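PDB 3GBV: putative LacI-family transcriptional regulator, which probably senses a small-molecule effector through its periplasmic-binding-protein-like domain and adjusts gene transcription in response. Local coordinates for residues Val139-Ile144 against Phe226-Tyr231; Gly147-Asn152 against Ser156-Phe161; Gly160-Met165 against Cys172-Leu177; Asp192-Phe195 against Asp200-His203; Arg236-Leu241 against Ser247-Gln252. All blocks are in the same frame, centred on the assembly; numbering follows the deposited sequence.

Contact 1: residues Val139-Ile144 against Phe226-Tyr231; sequences VIFRKI and FSLIGY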
# COMPACT_ATOMS: atom_id res chain seq x y z
N VAL A 139 25.32 -0.26 0.16
CA VAL A 139 25.64 -0.69 -1.18
C VAL A 139 24.42 -0.90 -2.06
O VAL A 139 23.38 -1.37 -1.60
CB VAL A 139 26.47 -2.00 -1.17
CG1 VAL A 139 25.70 -3.09 -0.44
CG2 VAL A 139 26.81 -2.42 -2.60
N ILE A 140 24.57 -0.53 -3.32
CA ILE A 140 23.53 -0.71 -4.32
C ILE A 140 23.89 -1.98 -5.08
O ILE A 140 25.03 -2.11 -5.54
CB ILE A 140 23.50 0.44 -5.34
CG1 ILE A 140 23.15 1.76 -4.65
CG2 ILE A 140 22.52 0.11 -6.46
CD1 ILE A 140 23.31 2.97 -5.52
N PHE A 141 22.94 -2.89 -5.21
CA PHE A 141 23.16 -4.13 -5.94
C PHE A 141 22.51 -4.03 -7.31
O PHE A 141 21.33 -3.65 -7.43
CB PHE A 141 22.54 -5.31 -5.19
CG PHE A 141 23.24 -5.66 -3.90
CD1 PHE A 141 24.45 -6.35 -3.91
CD2 PHE A 141 22.69 -5.28 -2.68
CE1 PHE A 141 25.11 -6.67 -2.72
CE2 PHE A 141 23.33 -5.60 -1.48
CZ PHE A 141 24.54 -6.29 -1.50
N ARG A 142 23.27 -4.37 -8.35
CA ARG A 142 22.76 -4.34 -9.71
C ARG A 142 23.07 -5.65 -10.40
O ARG A 142 23.87 -6.45 -9.92
CB ARG A 142 23.40 -3.25 -10.56
CG ARG A 142 23.29 -1.84 -10.04
CD ARG A 142 23.65 -0.88 -11.17
NE ARG A 142 23.95 0.46 -10.67
CZ ARG A 142 25.16 0.87 -10.33
NH1 ARG A 142 26.19 0.04 -10.43
NH2 ARG A 142 25.35 2.09 -9.86
N LYS A 143 22.41 -5.85 -11.53
CA LYS A 143 22.66 -7.02 -12.34
C LYS A 143 22.54 -6.60 -13.80
O LYS A 143 21.44 -6.42 -14.33
CB LYS A 143 21.69 -8.15 -12.04
CG LYS A 143 22.36 -9.47 -12.33
CD LYS A 143 21.44 -10.66 -12.30
CE LYS A 143 22.25 -11.89 -12.66
NZ LYS A 143 21.56 -13.16 -12.38
N ILE A 144 23.70 -6.47 -14.44
CA ILE A 144 23.79 -6.02 -15.81
C ILE A 144 23.99 -7.09 -16.87
O ILE A 144 24.53 -8.17 -16.61
CB ILE A 144 24.91 -4.99 -15.95
CG1 ILE A 144 26.26 -5.65 -15.66
CG2 ILE A 144 24.69 -3.85 -14.96
CD1 ILE A 144 27.44 -4.74 -15.84
N PHE A 226 23.15 -8.51 7.77
CA PHE A 226 22.97 -7.68 6.58
C PHE A 226 21.50 -7.76 6.17
O PHE A 226 20.91 -8.84 6.14
CB PHE A 226 23.84 -8.21 5.44
CG PHE A 226 24.01 -7.24 4.31
CD1 PHE A 226 25.07 -6.35 4.30
CD2 PHE A 226 23.11 -7.22 3.24
CE1 PHE A 226 25.24 -5.45 3.24
CE2 PHE A 226 23.27 -6.32 2.18
CZ PHE A 226 24.34 -5.43 2.18
N SER A 227 20.91 -6.60 5.84
CA SER A 227 19.51 -6.54 5.42
C SER A 227 19.34 -5.78 4.10
O SER A 227 19.98 -4.75 3.87
CB SER A 227 18.67 -5.88 6.50
OG SER A 227 19.07 -4.54 6.72
N LEU A 228 18.47 -6.30 3.24
CA LEU A 228 18.20 -5.69 1.94
C LEU A 228 16.87 -4.96 1.88
O LEU A 228 15.96 -5.18 2.69
CB LEU A 228 18.14 -6.73 0.82
CG LEU A 228 19.25 -7.60 0.24
CD1 LEU A 228 20.58 -6.86 0.28
CD2 LEU A 228 19.32 -8.90 1.00
N ILE A 229 16.77 -4.09 0.88
CA ILE A 229 15.55 -3.39 0.55
C ILE A 229 15.43 -3.75 -0.92
O ILE A 229 16.38 -3.59 -1.69
CB ILE A 229 15.66 -1.87 0.71
CG1 ILE A 229 15.53 -1.50 2.19
CG2 ILE A 229 14.56 -1.16 -0.11
CD1 ILE A 229 15.34 -0.02 2.44
N GLY A 230 14.29 -4.28 -1.31
CA GLY A 230 14.12 -4.67 -2.70
C GLY A 230 12.82 -4.21 -3.29
O GLY A 230 12.04 -3.51 -2.65
N TYR A 231 12.59 -4.61 -4.54
CA TYR A 231 11.39 -4.24 -5.25
C TYR A 231 10.56 -5.43 -5.71
O TYR A 231 11.08 -6.50 -6.03
CB TYR A 231 11.75 -3.40 -6.48
CG TYR A 231 11.95 -1.93 -6.19
CD1 TYR A 231 10.98 -0.99 -6.54
CD2 TYR A 231 13.12 -1.47 -5.59
CE1 TYR A 231 11.18 0.38 -6.31
CE2 TYR A 231 13.33 -0.12 -5.36
CZ TYR A 231 12.36 0.80 -5.72
OH TYR A 231 12.62 2.15 -5.51
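F141 and L228 mark the closest backbone approach, with their CA atoms 9.4 Å apart; no backbone hydrogen bond links the two segments, because strand 203-206 runs between them in the parallel part of the sheet. The contact is therefore made by side chains that reach over the middle strand. F141 and F226 come from opposite directions and meet rim to rim, with CE2 of F141 3.7 Å from CE2 of F226. Their planes are turned 73° against each other and their centroids lie 6.0 Å apart, so neither ring covers the other's face. F226 gets there with a chi1 of -164°, which sets CG opposite the backbone N. V139 then fills in beside the same ring edge: CG1 stands near the plane of F226, 3.8 Å from CZ. L228 crosses F141 at about a right angle and brings CD1 to 3.5 Å from CE2 of F141, obliquely to the ring. All four residues are buried, and no polar atom takes part. I214 of helix 212-220 touches both F141 and L228 and so helps to cover this face, while F195 packs edge-to-face with F226. The apolar cluster thus lies between the sheet and helix 212-220, as in the alpha/beta lobes of the periplasmic-binding-protein fold, and it belongs to the core of one of the two lobes.

Contact 2: residues Gly147-Asn152 against Ser156-Phe161; sequences GVIGSN and SREIGF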
# COMPACT_ATOMS: atom_id res chain seq x y z
N GLY A 147 26.72 -5.21 -20.14
CA GLY A 147 27.16 -3.94 -19.57
C GLY A 147 26.01 -3.01 -19.20
O GLY A 147 26.06 -2.36 -18.16
N VAL A 148 24.99 -2.95 -20.05
CA VAL A 148 23.84 -2.07 -19.81
C VAL A 148 23.11 -2.37 -18.51
O VAL A 148 23.12 -3.50 -18.02
CB VAL A 148 22.80 -2.18 -20.97
CG1 VAL A 148 23.50 -2.00 -22.31
CG2 VAL A 148 22.08 -3.52 -20.91
N ILE A 149 22.47 -1.35 -17.94
CA ILE A 149 21.70 -1.51 -16.71
C ILE A 149 20.23 -1.63 -17.13
O ILE A 149 19.31 -1.55 -16.31
CB ILE A 149 21.89 -0.30 -15.76
CG1 ILE A 149 21.31 -0.63 -14.38
CG2 ILE A 149 21.23 0.94 -16.35
CD1 ILE A 149 21.49 0.47 -13.34
N GLY A 150 20.06 -1.82 -18.44
CA GLY A 150 18.76 -1.98 -19.10
C GLY A 150 17.42 -1.70 -18.43
O GLY A 150 16.64 -2.63 -18.22
N SER A 151 17.15 -0.44 -18.13
CA SER A 151 15.89 -0.02 -17.52
C SER A 151 15.95 1.43 -17.07
O SER A 151 16.66 1.76 -16.12
CB SER A 151 15.54 -0.90 -16.32
OG SER A 151 14.37 -0.44 -15.67
N ASN A 152 15.20 2.30 -17.74
CA ASN A 152 15.18 3.70 -17.36
C ASN A 152 14.59 3.87 -15.97
O ASN A 152 15.07 4.70 -15.18
CB ASN A 152 14.39 4.54 -18.38
CG ASN A 152 15.14 4.71 -19.69
OD1 ASN A 152 16.37 4.78 -19.71
ND2 ASN A 152 14.40 4.80 -20.80
N SER A 156 16.77 5.78 -13.23
CA SER A 156 16.16 6.96 -12.66
C SER A 156 15.94 6.81 -11.14
O SER A 156 16.15 7.76 -10.37
CB SER A 156 14.84 7.21 -13.38
OG SER A 156 14.54 8.58 -13.43
N ARG A 157 15.51 5.62 -10.71
CA ARG A 157 15.29 5.35 -9.29
C ARG A 157 16.59 5.62 -8.55
O ARG A 157 16.59 6.19 -7.46
CB ARG A 157 14.88 3.89 -9.05
CG ARG A 157 13.41 3.59 -9.27
CD ARG A 157 13.14 2.09 -9.21
NE ARG A 157 11.75 1.76 -9.52
CZ ARG A 157 11.31 0.52 -9.69
NH1 ARG A 157 12.15 -0.50 -9.60
NH2 ARG A 157 10.02 0.30 -9.94
N GLU A 158 17.69 5.20 -9.16
CA GLU A 158 19.00 5.37 -8.57
C GLU A 158 19.36 6.85 -8.41
O GLU A 158 19.97 7.24 -7.42
CB GLU A 158 20.05 4.66 -9.43
CG GLU A 158 21.30 4.33 -8.66
CD GLU A 158 22.31 3.55 -9.47
OE1 GLU A 158 21.97 2.45 -9.97
OE2 GLU A 158 23.45 4.03 -9.60
N ILE A 159 18.96 7.66 -9.38
CA ILE A 159 19.22 9.09 -9.32
C ILE A 159 18.47 9.75 -8.16
O ILE A 159 19.00 10.63 -7.47
CB ILE A 159 18.82 9.78 -10.65
CG1 ILE A 159 19.80 9.36 -11.76
CG2 ILE A 159 18.85 11.29 -10.50
CD1 ILE A 159 19.41 9.88 -13.14
N GLY A 160 17.23 9.32 -7.93
CA GLY A 160 16.45 9.89 -6.84
C GLY A 160 17.03 9.44 -5.51
O GLY A 160 16.99 10.15 -4.51
N PHE A 161 17.56 8.22 -5.52
CA PHE A 161 18.17 7.64 -4.34
C PHE A 161 19.39 8.46 -3.93
O PHE A 161 19.54 8.86 -2.77
CB PHE A 161 18.58 6.20 -4.65
CG PHE A 161 19.26 5.50 -3.51
CD1 PHE A 161 18.50 4.88 -2.52
CD2 PHE A 161 20.64 5.46 -3.41
CE1 PHE A 161 19.10 4.24 -1.45
CE2 PHE A 161 21.26 4.81 -2.33
CZ PHE A 161 20.48 4.20 -1.36
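I149 and E158 meet because both side chains stretch out with their chains anti to the backbone N: CG1 of I149 at chi1 -169° and CG of E158 at chi1 -158°. CD1 of I149 thereby comes to 3.9 Å from OE1 of E158, a methyl beside a carboxylate, which is packing and not a bond; I149 is poorly ordered, and its grip is probably slight. The carboxylate is held by charge instead, since OE2 of E158 forms salt bridges with R142 and with R162 one turn further along the helix. The firm link between the segments is in the backbone. N of S156 donates to O of N152 over 2.8 Å, with an N-H...O angle of 165°, the i to i+4 bond of the opening helical turn. Just before it, S151 occupies the N-cap position, and its OG receives the backbone N of Q154. N152 uses its side chain outside this turn: ND2 bonds to O of Q103, in the loop joining strands 97-100 and 111-114 of the other sheet. The start of the helix is thus tied to the opposite lobe. A loop leaving the end of a parallel strand and passing into a capped helix is the standard beta-alpha connection, and its place between the lobes is consistent with the cleft that binds effectors in LacI-family relatives.

Contact 3: residues Gly160-Met165 against Cys172-Leu177; sequences GFRQYM and CNILEL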
# COMPACT_ATOMS: atom_id res chain seq x y z
N GLY A 160 17.23 9.32 -7.93
CA GLY A 160 16.45 9.89 -6.84
C GLY A 160 17.03 9.44 -5.51
O GLY A 160 16.99 10.15 -4.51
N PHE A 161 17.56 8.22 -5.52
CA PHE A 161 18.17 7.64 -4.34
C PHE A 161 19.39 8.46 -3.93
O PHE A 161 19.54 8.86 -2.77
CB PHE A 161 18.58 6.20 -4.65
CG PHE A 161 19.26 5.50 -3.51
CD1 PHE A 161 18.50 4.88 -2.52
CD2 PHE A 161 20.64 5.46 -3.41
CE1 PHE A 161 19.10 4.24 -1.45
CE2 PHE A 161 21.26 4.81 -2.33
CZ PHE A 161 20.48 4.20 -1.36
N ARG A 162 20.27 8.72 -4.89
CA ARG A 162 21.48 9.48 -4.62
C ARG A 162 21.17 10.91 -4.20
O ARG A 162 21.91 11.51 -3.41
CB ARG A 162 22.40 9.47 -5.84
CG ARG A 162 22.95 8.09 -6.22
CD ARG A 162 23.70 8.14 -7.56
NE ARG A 162 24.11 6.81 -8.03
CZ ARG A 162 25.09 6.08 -7.50
NH1 ARG A 162 25.81 6.52 -6.47
NH2 ARG A 162 25.34 4.88 -8.00
N GLN A 163 20.07 11.48 -4.71
CA GLN A 163 19.72 12.84 -4.35
C GLN A 163 19.40 12.90 -2.86
O GLN A 163 19.89 13.77 -2.14
CB GLN A 163 18.51 13.34 -5.14
CG GLN A 163 18.31 14.84 -5.02
CD GLN A 163 17.07 15.33 -5.75
OE1 GLN A 163 16.82 14.96 -6.91
NE2 GLN A 163 16.29 16.19 -5.09
N TYR A 164 18.58 11.96 -2.40
CA TYR A 164 18.21 11.91 -0.99
C TYR A 164 19.47 11.73 -0.14
O TYR A 164 19.64 12.39 0.89
CB TYR A 164 17.26 10.74 -0.71
CG TYR A 164 16.80 10.68 0.73
CD1 TYR A 164 15.56 11.22 1.11
CD2 TYR A 164 17.61 10.12 1.72
CE1 TYR A 164 15.15 11.20 2.45
CE2 TYR A 164 17.21 10.10 3.05
CZ TYR A 164 15.98 10.64 3.40
OH TYR A 164 15.57 10.64 4.71
N MSE A 165 20.34 10.82 -0.56
CA MSE A 165 21.57 10.55 0.17
C MSE A 165 22.44 11.81 0.23
O MSE A 165 23.11 12.07 1.23
CB MSE A 165 22.36 9.43 -0.49
CG MSE A 165 21.62 8.10 -0.57
SE MSE A 165 21.42 7.40 1.27
CE MSE A 165 23.28 6.84 1.70
N CYS A 172 27.77 9.37 3.97
CA CYS A 172 27.68 7.93 3.77
C CYS A 172 28.24 7.55 2.41
O CYS A 172 27.88 8.13 1.39
CB CYS A 172 26.22 7.47 3.88
SG CYS A 172 26.02 5.68 3.89
N ASN A 173 29.14 6.58 2.41
CA ASN A 173 29.77 6.09 1.20
C ASN A 173 28.80 5.15 0.49
O ASN A 173 28.22 4.27 1.12
CB ASN A 173 31.05 5.33 1.55
CG ASN A 173 31.84 4.93 0.33
OD1 ASN A 173 32.75 4.11 0.42
ND2 ASN A 173 31.51 5.51 -0.81
N ILE A 174 28.64 5.33 -0.81
CA ILE A 174 27.73 4.49 -1.58
C ILE A 174 28.51 3.52 -2.47
O ILE A 174 29.02 3.89 -3.52
CB ILE A 174 26.79 5.36 -2.45
CG1 ILE A 174 25.97 6.27 -1.53
CG2 ILE A 174 25.89 4.48 -3.31
CD1 ILE A 174 25.06 7.23 -2.26
N LEU A 175 28.58 2.27 -2.03
CA LEU A 175 29.28 1.23 -2.77
C LEU A 175 28.36 0.65 -3.85
O LEU A 175 27.14 0.81 -3.80
CB LEU A 175 29.72 0.11 -1.81
CG LEU A 175 30.65 0.49 -0.64
CD1 LEU A 175 30.88 -0.73 0.24
CD2 LEU A 175 31.98 1.03 -1.16
N GLU A 176 28.96 -0.04 -4.81
CA GLU A 176 28.21 -0.64 -5.90
C GLU A 176 28.75 -2.02 -6.19
O GLU A 176 29.96 -2.24 -6.15
CB GLU A 176 28.32 0.23 -7.15
CG GLU A 176 27.79 1.64 -7.00
CD GLU A 176 28.27 2.56 -8.11
OE1 GLU A 176 29.45 2.97 -8.06
OE2 GLU A 176 27.48 2.87 -9.04
N LEU A 177 27.86 -2.97 -6.47
CA LEU A 177 28.27 -4.31 -6.81
C LEU A 177 27.48 -4.71 -8.03
O LEU A 177 26.25 -4.80 -7.98
CB LEU A 177 27.99 -5.30 -5.67
CG LEU A 177 28.31 -6.75 -6.06
CD1 LEU A 177 29.80 -6.90 -6.31
CD2 LEU A 177 27.87 -7.68 -4.96
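R162 and I174 cross obliquely, the extended arginine chain running past the isoleucine until NH1 lies 3.8 Å from CG2. Beyond it the arginine and E176 side chains cross at about a right angle. OE2 of E176 sits at the guanidinium edge, 3.1 Å from NH2 of R162, yet the two planar groups are turned 78° from each other and the N-H...O angle is only 121°, so this salt bridge carries a weak hydrogen bond. R162 also pairs with E158, and E176 lies against R142, though that separation is too short to be taken literally. Further along the helix, M165, present as selenomethionine, lays its CB 3.9 Å from CD1 of I174. Its chain bends at chi2 (-68°) and again at chi3, which curls CE back to 3.7 Å from SG of C172, while CG rests over one face of the F161 ring. I174 is consequently wedged between the aliphatic base of M165 and the tip of R162. The chemistry divides the interface in two: apolar atoms, those of M165 and C172 buried, join helix 152-168 to strand 173-180 at the C172 end, and at the more exposed E176 end the direct R162-E176 pair is a weak link in a group with R142 and E158, whose charges probably offset one another.

Contact 4: residues Asp192-Phe195 against Asp200-His203; sequences DDFF and DVKH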
# COMPACT_ATOMS: atom_id res chain seq x y z
N ASP A 192 30.81 -13.13 -2.62
CA ASP A 192 31.88 -13.54 -1.71
C ASP A 192 33.00 -12.50 -1.69
O ASP A 192 33.44 -12.07 -0.63
CB ASP A 192 32.47 -14.90 -2.08
CG ASP A 192 31.50 -16.04 -1.84
OD1 ASP A 192 30.76 -16.00 -0.84
OD2 ASP A 192 31.49 -17.00 -2.65
N ASP A 193 33.46 -12.11 -2.87
CA ASP A 193 34.53 -11.12 -2.95
C ASP A 193 34.11 -9.81 -2.32
O ASP A 193 34.85 -9.23 -1.53
CB ASP A 193 34.97 -10.90 -4.40
CG ASP A 193 35.68 -12.12 -5.00
OD1 ASP A 193 36.54 -12.70 -4.31
OD2 ASP A 193 35.40 -12.49 -6.16
N PHE A 194 32.90 -9.34 -2.64
CA PHE A 194 32.40 -8.09 -2.09
C PHE A 194 32.34 -8.09 -0.57
O PHE A 194 32.88 -7.19 0.08
CB PHE A 194 31.00 -7.76 -2.64
CG PHE A 194 30.37 -6.56 -2.00
CD1 PHE A 194 30.74 -5.28 -2.38
CD2 PHE A 194 29.44 -6.71 -0.96
CE1 PHE A 194 30.21 -4.16 -1.73
CE2 PHE A 194 28.91 -5.60 -0.31
CZ PHE A 194 29.29 -4.32 -0.69
N PHE A 195 31.68 -9.08 0.00
CA PHE A 195 31.56 -9.15 1.45
C PHE A 195 32.89 -9.41 2.12
O PHE A 195 33.07 -9.11 3.30
CB PHE A 195 30.53 -10.21 1.84
CG PHE A 195 29.11 -9.76 1.67
CD1 PHE A 195 28.22 -10.49 0.90
CD2 PHE A 195 28.67 -8.59 2.29
CE1 PHE A 195 26.90 -10.06 0.74
CE2 PHE A 195 27.35 -8.16 2.14
CZ PHE A 195 26.46 -8.90 1.37
N ASP A 200 32.40 -4.95 6.68
CA ASP A 200 31.63 -4.03 7.51
C ASP A 200 30.27 -3.58 6.99
O ASP A 200 29.38 -3.29 7.79
CB ASP A 200 32.49 -2.80 7.81
CG ASP A 200 33.51 -3.05 8.91
OD1 ASP A 200 33.93 -4.21 9.10
OD2 ASP A 200 33.90 -2.07 9.60
N VAL A 201 30.09 -3.51 5.67
CA VAL A 201 28.81 -3.09 5.10
C VAL A 201 27.67 -3.95 5.67
O VAL A 201 27.72 -5.18 5.63
CB VAL A 201 28.84 -3.18 3.55
CG1 VAL A 201 29.08 -4.60 3.11
CG2 VAL A 201 27.54 -2.65 2.96
N LYS A 202 26.63 -3.29 6.20
CA LYS A 202 25.50 -4.01 6.80
C LYS A 202 24.14 -3.79 6.13
O LYS A 202 23.20 -4.55 6.37
CB LYS A 202 25.40 -3.65 8.28
CG LYS A 202 26.69 -3.92 9.05
CD LYS A 202 26.70 -3.28 10.43
CE LYS A 202 26.03 -4.16 11.46
NZ LYS A 202 24.62 -4.50 11.09
N HIS A 203 24.03 -2.76 5.29
CA HIS A 203 22.76 -2.50 4.62
C HIS A 203 22.91 -2.29 3.11
O HIS A 203 23.89 -1.69 2.66
CB HIS A 203 22.07 -1.30 5.27
CG HIS A 203 21.65 -1.56 6.68
ND1 HIS A 203 22.29 -1.00 7.76
CD2 HIS A 203 20.68 -2.35 7.18
CE1 HIS A 203 21.74 -1.44 8.87
NE2 HIS A 203 20.75 -2.27 8.55
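F194 is the first residue of the helical segment to touch V201, and it makes the closer approach. A chi1 of 174° turns its ring away from the backbone N, so that CE2 lies 3.6 Å from CG1 of V201, and CZ of the same ring is 3.8 Å from that methyl. The two side chains cross at about a right angle, the methyl standing oblique to the ring. F195 follows, again crossing V201 nearly perpendicularly, and its CE2 reaches CG1 of V201 at 4.1 Å. The consecutive rings also pack against each other: CD2 of F194 stands 3.8 Å above one face of F195, offset toward the rim, while CE2 of F195 lies in the plane of F194 at its edge. A single methyl branch of V201 is thus shared by two differently turned rings. F194 also packs on L175 and L177 of strand 173-180, and F195 meets K223 by a cation-pi interaction. Between the two segments there is no hydrogen bond or ion pair. The end of helix 187-197 and the chain leading to strand 203-206 are held together here by shape and the burial of hydrocarbon, all three touching residues being buried.

Contact 5: residues Arg236-Leu241 against Ser247-Gln252; sequences RNVTCL and SFLIAQ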
# COMPACT_ATOMS: atom_id res chain seq x y z
N ARG A 236 9.79 -15.40 -4.53
CA ARG A 236 11.08 -15.58 -3.88
C ARG A 236 11.46 -14.35 -3.08
O ARG A 236 12.16 -14.44 -2.07
CB ARG A 236 12.15 -15.94 -4.91
CG ARG A 236 11.86 -17.27 -5.61
CD ARG A 236 13.14 -18.02 -5.90
NE ARG A 236 13.53 -17.95 -7.29
CZ ARG A 236 14.73 -18.26 -7.75
NH1 ARG A 236 15.68 -18.68 -6.91
NH2 ARG A 236 14.99 -18.16 -9.04
N ASN A 237 10.97 -13.19 -3.51
CA ASN A 237 11.25 -11.95 -2.79
C ASN A 237 10.51 -11.97 -1.46
O ASN A 237 11.06 -11.63 -0.42
CB ASN A 237 10.80 -10.74 -3.60
CG ASN A 237 11.79 -10.37 -4.68
OD1 ASN A 237 12.84 -10.99 -4.81
ND2 ASN A 237 11.46 -9.33 -5.46
N VAL A 238 9.24 -12.37 -1.52
CA VAL A 238 8.41 -12.41 -0.32
C VAL A 238 8.96 -13.41 0.70
O VAL A 238 8.94 -13.14 1.90
CB VAL A 238 6.96 -12.77 -0.67
CG1 VAL A 238 6.16 -12.97 0.61
CG2 VAL A 238 6.35 -11.65 -1.52
N THR A 239 9.44 -14.56 0.23
CA THR A 239 10.00 -15.57 1.12
C THR A 239 11.19 -14.97 1.87
O THR A 239 11.31 -15.15 3.08
CB THR A 239 10.48 -16.82 0.32
OG1 THR A 239 9.35 -17.46 -0.29
CG2 THR A 239 11.19 -17.83 1.23
N CYS A 240 12.04 -14.24 1.15
CA CYS A 240 13.20 -13.61 1.76
C CYS A 240 12.73 -12.55 2.72
O CYS A 240 13.41 -12.26 3.71
CB CYS A 240 14.10 -12.96 0.71
SG CYS A 240 14.93 -14.11 -0.40
N LEU A 241 11.58 -11.94 2.42
CA LEU A 241 11.01 -10.91 3.27
C LEU A 241 10.57 -11.56 4.58
O LEU A 241 10.79 -11.03 5.67
CB LEU A 241 9.79 -10.27 2.60
CG LEU A 241 9.05 -9.23 3.46
CD1 LEU A 241 9.93 -7.99 3.66
CD2 LEU A 241 7.74 -8.86 2.79
N SER A 247 14.35 -6.64 4.35
CA SER A 247 13.62 -5.89 5.38
C SER A 247 12.37 -5.20 4.83
O SER A 247 11.35 -5.14 5.49
CB SER A 247 14.52 -4.82 6.01
OG SER A 247 15.67 -5.41 6.59
N PHE A 248 12.49 -4.66 3.62
CA PHE A 248 11.37 -3.99 2.99
C PHE A 248 11.34 -4.37 1.51
O PHE A 248 12.38 -4.63 0.89
CB PHE A 248 11.51 -2.46 3.08
CG PHE A 248 11.55 -1.92 4.49
CD1 PHE A 248 10.51 -2.15 5.38
CD2 PHE A 248 12.62 -1.12 4.90
CE1 PHE A 248 10.54 -1.61 6.66
CE2 PHE A 248 12.65 -0.57 6.19
CZ PHE A 248 11.61 -0.81 7.07
N LEU A 249 10.13 -4.39 0.97
CA LEU A 249 9.92 -4.63 -0.45
C LEU A 249 9.00 -3.49 -0.90
O LEU A 249 8.05 -3.13 -0.20
CB LEU A 249 9.24 -5.98 -0.72
CG LEU A 249 10.09 -7.24 -0.52
CD1 LEU A 249 9.24 -8.49 -0.73
CD2 LEU A 249 11.27 -7.22 -1.49
N ILE A 250 9.31 -2.90 -2.04
CA ILE A 250 8.50 -1.83 -2.58
C ILE A 250 7.72 -2.40 -3.75
O ILE A 250 8.29 -2.98 -4.66
CB ILE A 250 9.38 -0.66 -3.05
CG1 ILE A 250 10.10 -0.07 -1.82
CG2 ILE A 250 8.53 0.37 -3.78
CD1 ILE A 250 11.20 0.94 -2.15
N ALA A 251 6.40 -2.26 -3.70
CA ALA A 251 5.54 -2.79 -4.75
C ALA A 251 4.98 -1.68 -5.62
O ALA A 251 4.94 -0.52 -5.22
CB ALA A 251 4.41 -3.60 -4.14
N GLN A 252 4.54 -2.03 -6.82
CA GLN A 252 4.00 -1.04 -7.75
C GLN A 252 2.71 -1.51 -8.45
O GLN A 252 2.28 -0.92 -9.44
CB GLN A 252 5.05 -0.70 -8.80
CG GLN A 252 5.49 -1.92 -9.58
CD GLN A 252 6.58 -1.60 -10.57
OE1 GLN A 252 7.59 -2.29 -10.61
NE2 GLN A 252 6.38 -0.57 -11.38
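L249 has more surface buried here than any other residue, its CB directed toward the helix. CD1 is the atom that does most of the touching: it lies 3.6 Å from the backbone O of N237 and 3.8 Å from CB of L241, with CD2 of L241 equally near. The methyl is therefore set between successive turns on the inner side of the helix, a position more marginally closed by CG2 of V238. L241 comes second. A chi1 of 176° puts its branch trans to the amide nitrogen and carries it along the helix toward the strand's beginning, where CD1 packs 3.7 Å from O of S247. The side chain of N237, the third, contributes only CB, 4.0 Å from CD1 of L249. Its amide is engaged by other residues: ND2 donates to the backbone O atoms of D232 and S209, and OD1 takes a weak bond from N of Y212, so the polar end is satisfied beside the apolar patch. O of N237, touched by the leucine methyl, also accepts the helical bond from N of L241. The axes of helix segment 236-241 and strand segment 248-251 approach to 9.0 Å at 147°, so the strand runs back roughly antiparallel to the helix before it. Together with strand 227-231 they form a beta-alpha-beta unit. Strand 246-251 bonds to 227-231 through its backbone, helix 212-220 flanks helix 235-243 by way of Y212, and F248, facing away from the helix, packs against helix 117-131 and L130 of the second subunit.

All five contacts belong to one lobe and its mixed sheet, illustrating how an alpha/beta core is assembled from local units and one long-range bridge. Contact 1 spans the sheet's middle and is the hub, its centre 11 to 13 Å from each of the others. Contacts 2, 3 and 4 fall, in that order, within the chain between its two segments; contact 5 follows it. Contacts 2 and 3 share helix 152-168, and R142 of contact 1 ties to that helix through E158. Contacts 4 and 5, 20 Å apart between centres, do not touch. Local helix-strand packing is thereby unified through the sheet, while contact 2 also faces the other lobe.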